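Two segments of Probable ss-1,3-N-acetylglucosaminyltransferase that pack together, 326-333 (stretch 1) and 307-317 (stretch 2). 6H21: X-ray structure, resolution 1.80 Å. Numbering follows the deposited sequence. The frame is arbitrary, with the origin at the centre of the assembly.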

ATOM      1  N   LYS C 326      -4.640   6.794   5.567  1.00 27.95           N
ATOM      2  CA  LYS C 326      -3.649   7.396   6.499  1.00 28.00           C
ATOM      3  C   LYS C 326      -4.170   7.295   7.938  1.00 27.50           C
ATOM      4  O   LYS C 326      -3.466   6.837   8.833  1.00 27.29           O
ATOM      5  CB  LYS C 326      -3.285   8.826   6.089  1.00 28.61           C
ATOM      6  CG  LYS C 326      -2.195   9.458   6.944  1.00 28.88           C
ATOM      7  CD  LYS C 326      -1.626  10.717   6.368  1.00 29.67           C
ATOM      8  CE  LYS C 326      -0.462  11.237   7.193  1.00 30.14           C
ATOM      9  NZ  LYS C 326       0.284  12.304   6.492  1.00 31.01           N
ATOM     10  N   LEU C 327      -5.450   7.617   8.122  1.00 27.36           N
ATOM     11  CA  LEU C 327      -6.072   7.599   9.413  1.00 27.17           C
ATOM     12  C   LEU C 327      -6.119   6.168   9.955  1.00 26.81           C
ATOM     13  O   LEU C 327      -5.815   5.955  11.110  1.00 26.61           O
ATOM     14  CB  LEU C 327      -7.475   8.220   9.337  1.00 27.51           C
ATOM     15  CG  LEU C 327      -8.277   8.176  10.637  1.00 27.48           C
ATOM     16  CD1 LEU C 327      -7.523   8.890  11.743  1.00 27.56           C
ATOM     17  CD2 LEU C 327      -9.643   8.817  10.448  1.00 28.01           C
ATOM     18  N   GLU C 328      -6.501   5.194   9.127  1.00 26.87           N
ATOM     19  CA  GLU C 328      -6.525   3.810   9.591  1.00 26.69           C
ATOM     20  C   GLU C 328      -5.102   3.344   9.949  1.00 26.07           C
ATOM     21  O   GLU C 328      -4.926   2.625  10.887  1.00 25.74           O
ATOM     22  CB  GLU C 328      -7.203   2.885   8.571  1.00 27.03           C
ATOM     23  CG  GLU C 328      -7.526   1.516   9.165  1.00 27.48           C
ATOM     24  CD  GLU C 328      -8.346   1.557  10.445  1.00 28.02           C
ATOM     25  OE1 GLU C 328      -9.388   2.240  10.436  1.00 29.34           O
ATOM     26  OE2 GLU C 328      -7.943   0.945  11.459  1.00 28.54           O
ATOM     27  N   ALA C 329      -4.105   3.741   9.164  1.00 26.03           N
ATOM     28  CA  ALA C 329      -2.743   3.338   9.409  1.00 25.93           C
ATOM     29  C   ALA C 329      -2.267   3.885  10.766  1.00 25.95           C
ATOM     30  O   ALA C 329      -1.590   3.180  11.496  1.00 25.71           O
ATOM     31  CB  ALA C 329      -1.857   3.781   8.281  1.00 26.37           C
ATOM     32  N   ILE C 330      -2.631   5.131  11.077  1.00 26.07           N
ATOM     33  CA  ILE C 330      -2.319   5.728  12.401  1.00 26.34           C
ATOM     34  C   ILE C 330      -3.019   4.933  13.503  1.00 26.30           C
ATOM     35  O   ILE C 330      -2.385   4.572  14.520  1.00 26.57           O
ATOM     36  CB  ILE C 330      -2.644   7.228  12.424  1.00 26.49           C
ATOM     37  CG1 ILE C 330      -1.719   7.971  11.460  1.00 26.83           C
ATOM     38  CG2 ILE C 330      -2.556   7.788  13.853  1.00 26.75           C
ATOM     39  CD1 ILE C 330      -2.204   9.322  11.045  1.00 27.07           C
ATOM     40  N   ARG C 331      -4.308   4.615  13.310  1.00 26.25           N
ATOM     41  CA  ARG C 331      -5.036   3.821  14.312  1.00 26.39           C
ATOM     42  C   ARG C 331      -4.330   2.479  14.543  1.00 26.56           C
ATOM     43  O   ARG C 331      -4.263   2.023  15.668  1.00 26.76           O
ATOM     44  CB  ARG C 331      -6.504   3.573  13.947  1.00 26.31           C
ATOM     45  CG  ARG C 331      -7.386   4.812  14.022  1.00 26.56           C
ATOM     46  CD  ARG C 331      -8.862   4.487  14.017  1.00 26.79           C
ATOM     47  NE  ARG C 331      -9.702   5.653  14.257  1.00 27.16           N
ATOM     48  CZ  ARG C 331     -10.072   6.106  15.444  1.00 27.60           C
ATOM     49  NH1 ARG C 331     -10.869   7.161  15.510  1.00 27.98           N
ATOM     50  NH2 ARG C 331      -9.621   5.526  16.542  1.00 27.63           N
ATOM     51  N   GLN C 332      -3.833   1.856  13.464  1.00 26.65           N
ATOM     52  CA  GLN C 332      -3.205   0.530  13.544  1.00 26.90           C
ATOM     53  C   GLN C 332      -1.752   0.630  14.042  1.00 27.36           C
ATOM     54  O   GLN C 332      -1.139  -0.398  14.273  1.00 27.75           O
ATOM     55  CB  GLN C 332      -3.221  -0.161  12.172  1.00 26.94           C
ATOM     56  CG  GLN C 332      -4.626  -0.463  11.650  1.00 27.03           C
ATOM     57  CD  GLN C 332      -5.377  -1.448  12.510  1.00 27.33           C
ATOM     58  OE1 GLN C 332      -4.787  -2.323  13.124  1.00 28.01           O
ATOM     59  NE2 GLN C 332      -6.686  -1.293  12.598  1.00 27.73           N
ATOM     60  N   ASN C 333      -1.198   1.846  14.163  1.00 27.44           N
ATOM     61  CA  ASN C 333       0.178   2.072  14.664  1.00 27.87           C
ATOM     62  C   ASN C 333       1.161   1.354  13.722  1.00 27.90           C
ATOM     63  O   ASN C 333       2.043   0.650  14.156  1.00 28.00           O
ATOM     64  CB  ASN C 333       0.309   1.648  16.142  1.00 28.26           C
ATOM     65  CG  ASN C 333       1.546   2.175  16.845  1.00 29.10           C
ATOM     66  OD1 ASN C 333       2.142   3.181  16.445  1.00 29.19           O
ATOM     67  ND2 ASN C 333       1.916   1.524  17.937  1.00 29.65           N
TER
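Stretch 2 (307-317) TINKVPRDSDK

The unusual feature of this contact is a buried arginine, Arg331, around whose guanidinium stretch 2 wraps. Ile308 CG2 lies over one face and Arg313 CG over the opposite face, while the N-H groups are met by oxygens. Arg331 NH1 donates to Val311 O (3.1 Å) and to Asp316 OD1 (3.0 Å); Arg331 NH2 donates to Asn309 OD1 (3.3 Å). The carboxylate of Asp316 supplies the countercharge that a buried cation needs, completing the salt bridge through a weak bond from NE of Arg331 to OD2 (2.9 Å).

Stretch 2 changes conformation along its path. The end of a helix passes into a type I turn from Ile308 to Val311, then an extended Pro312, then a 3-10 segment from Arg313. Stretch 1 is the last part of a helix, and the two segments run in opposite senses: Asn309 lies beside Arg331, near the helix end, and Asp316 beside Leu327, one turn earlier. At the helix end, Asn309 ND2 donates to Arg331 O (2.9 Å).

A second ion pair is bidentate: Arg313 NH1 and NH2 reach Glu328 OE1 and OE2, each at 2.8 Å. The branched Ile308 fills the apolar side, its CG2 3.9 Å from Leu327 CD1 and its CG1 4.1 Å from Ile330 CG2.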

ATOM      1  N   THR C 307      -3.318   8.540  21.050  1.00 30.87           N
ATOM      2  CA  THR C 307      -4.266   9.654  21.130  1.00 31.09           C
ATOM      3  C   THR C 307      -5.484   9.428  20.216  1.00 30.56           C
ATOM      4  O   THR C 307      -6.647   9.675  20.636  1.00 30.20           O
ATOM      5  CB  THR C 307      -3.592  10.976  20.761  1.00 31.34           C
ATOM      6  OG1 THR C 307      -2.543  11.196  21.706  1.00 33.17           O
ATOM      7  CG2 THR C 307      -4.544  12.149  20.761  1.00 31.49           C
ATOM      8  N   ILE C 308      -5.238   9.030  18.954  1.00 29.91           N
ATOM      9  CA  ILE C 308      -6.362   8.892  18.012  1.00 29.98           C
ATOM     10  C   ILE C 308      -7.265   7.730  18.448  1.00 29.72           C
ATOM     11  O   ILE C 308      -8.471   7.791  18.235  1.00 29.25           O
ATOM     12  CB  ILE C 308      -5.890   8.771  16.550  1.00 30.26           C
ATOM     13  CG1 ILE C 308      -5.157  10.034  16.108  1.00 31.07           C
ATOM     14  CG2 ILE C 308      -7.050   8.479  15.609  1.00 30.47           C
ATOM     15  CD1 ILE C 308      -6.054  11.250  16.098  1.00 31.82           C
ATOM     16  N   ASN C 309      -6.700   6.720  19.129  1.00 29.91           N
ATOM     17  CA  ASN C 309      -7.465   5.533  19.513  1.00 30.26           C
ATOM     18  C   ASN C 309      -8.363   5.813  20.711  1.00 31.20           C
ATOM     19  O   ASN C 309      -9.136   4.964  21.095  1.00 31.83           O
ATOM     20  CB  ASN C 309      -6.582   4.309  19.744  1.00 30.34           C
ATOM     21  CG  ASN C 309      -6.267   3.627  18.426  1.00 29.84           C
ATOM     22  OD1 ASN C 309      -7.076   3.668  17.508  1.00 29.82           O
ATOM     23  ND2 ASN C 309      -5.075   3.079  18.300  1.00 29.74           N
ATOM     24  N   LYS C 310      -8.261   7.007  21.289  1.00 31.48           N
ATOM     25  CA  LYS C 310      -9.214   7.434  22.299  1.00 32.47           C
ATOM     26  C   LYS C 310     -10.392   8.165  21.641  1.00 31.91           C
ATOM     27  O   LYS C 310     -11.343   8.534  22.316  1.00 32.75           O
ATOM     28  CB  LYS C 310      -8.505   8.313  23.324  1.00 33.64           C
ATOM     29  CG  LYS C 310      -7.494   7.578  24.181  1.00 34.89           C
ATOM     30  CD  LYS C 310      -6.702   8.538  25.052  1.00 36.24           C
ATOM     31  CE  LYS C 310      -5.594   7.844  25.810  1.00 37.77           C
ATOM     32  NZ  LYS C 310      -4.864   8.813  26.654  1.00 39.89           N
ATOM     33  N   VAL C 311     -10.317   8.394  20.331  1.00 30.83           N
ATOM     34  CA  VAL C 311     -11.372   9.092  19.629  1.00 30.82           C
ATOM     35  C   VAL C 311     -12.298   8.025  19.063  1.00 30.74           C
ATOM     36  O   VAL C 311     -11.827   7.077  18.462  1.00 30.32           O
ATOM     37  CB  VAL C 311     -10.812  10.028  18.546  1.00 30.26           C
ATOM     38  CG1 VAL C 311     -11.915  10.817  17.868  1.00 30.55           C
ATOM     39  CG2 VAL C 311      -9.754  10.949  19.116  1.00 30.25           C
ATOM     40  N   PRO C 312     -13.625   8.087  19.299  1.00 31.45           N
ATOM     41  CA  PRO C 312     -14.532   7.100  18.712  1.00 31.61           C
ATOM     42  C   PRO C 312     -14.392   6.993  17.186  1.00 31.11           C
ATOM     43  O   PRO C 312     -14.228   7.993  16.491  1.00 30.56           O
ATOM     44  CB  PRO C 312     -15.927   7.602  19.114  1.00 32.59           C
ATOM     45  CG  PRO C 312     -15.690   8.437  20.365  1.00 32.92           C
ATOM     46  CD  PRO C 312     -14.318   9.043  20.182  1.00 32.10           C
ATOM     47  N   ARG C 313     -14.433   5.747  16.712  1.00 31.10           N
ATOM     48  CA  ARG C 313     -14.326   5.406  15.315  1.00 30.80           C
ATOM     49  C   ARG C 313     -15.523   5.988  14.554  1.00 31.58           C
ATOM     50  O   ARG C 313     -15.419   6.233  13.375  1.00 31.61           O
ATOM     51  CB  ARG C 313     -14.230   3.887  15.166  1.00 30.56           C
ATOM     52  CG  ARG C 313     -12.808   3.365  15.296  1.00 29.76           C
ATOM     53  CD  ARG C 313     -12.685   1.882  14.996  1.00 29.34           C
ATOM     54  NE  ARG C 313     -11.285   1.482  14.968  1.00 28.60           N
ATOM     55  CZ  ARG C 313     -10.507   1.529  13.892  1.00 28.08           C
ATOM     56  NH1 ARG C 313     -10.942   2.095  12.777  1.00 28.07           N
ATOM     57  NH2 ARG C 313      -9.281   1.043  13.945  1.00 27.58           N
ATOM     58  N   ASP C 314     -16.627   6.252  15.259  1.00 33.12           N
ATOM     59  CA  ASP C 314     -17.840   6.838  14.668  1.00 34.50           C
ATOM     60  C   ASP C 314     -17.548   8.216  14.044  1.00 33.87           C
ATOM     61  O   ASP C 314     -18.315   8.674  13.184  1.00 34.07           O
ATOM     62  CB  ASP C 314     -18.960   6.917  15.710  1.00 36.62           C
ATOM     63  CG  ASP C 314     -19.688   5.601  15.956  1.00 38.62           C
ATOM     64  OD1 ASP C 314     -19.633   4.692  15.096  1.00 43.17           O
ATOM     65  OD2 ASP C 314     -20.300   5.480  16.988  1.00 41.40           O
ATOM     66  N   SER C 315     -16.447   8.870  14.460  1.00 32.72           N
ATOM     67  CA  SER C 315     -16.047  10.176  13.902  1.00 32.41           C
ATOM     68  C   SER C 315     -15.370  10.030  12.535  1.00 31.61           C
ATOM     69  O   SER C 315     -15.276  11.010  11.831  1.00 31.34           O
ATOM     70  CB  SER C 315     -15.148  10.938  14.850  1.00 31.89           C
ATOM     71  OG  SER C 315     -13.899  10.289  15.009  1.00 31.44           O
ATOM     72  N   ASP C 316     -14.839   8.838  12.223  1.00 31.33           N
ATOM     73  CA  ASP C 316     -13.997   8.615  11.065  1.00 31.20           C
ATOM     74  C   ASP C 316     -14.758   8.847   9.753  1.00 31.97           C
ATOM     75  O   ASP C 316     -14.171   9.304   8.818  1.00 32.05           O
ATOM     76  CB  ASP C 316     -13.370   7.210  11.067  1.00 30.86           C
ATOM     77  CG  ASP C 316     -12.330   7.033  12.168  1.00 30.30           C
ATOM     78  OD1 ASP C 316     -12.039   8.056  12.842  1.00 29.96           O
ATOM     79  OD2 ASP C 316     -11.785   5.881  12.309  1.00 29.68           O
ATOM     80  N   LYS C 317     -16.050   8.533   9.694  1.00 33.09           N
ATOM     81  CA  LYS C 317     -16.831   8.744   8.483  1.00 34.22           C
ATOM     82  C   LYS C 317     -16.926  10.234   8.146  1.00 34.77           C
ATOM     83  O   LYS C 317     -17.283  10.566   7.039  1.00 35.52           O
ATOM     84  CB  LYS C 317     -18.238   8.156   8.615  1.00 35.69           C
ATOM     85  CG  LYS C 317     -19.146   8.757   9.682  1.00 37.15           C
ATOM     86  CD  LYS C 317     -20.492   8.051   9.712  1.00 38.96           C
ATOM     87  CE  LYS C 317     -21.393   8.463  10.849  1.00 40.77           C
ATOM     88  NZ  LYS C 317     -20.948   7.855  12.127  1.00 41.75           N
TER
HETATM   89  O   HOH W   1     -11.525   4.648  19.016  1.00 41.52           O
HETATM   90  O   HOH W   2      -9.842   4.971  10.538  1.00 28.79           O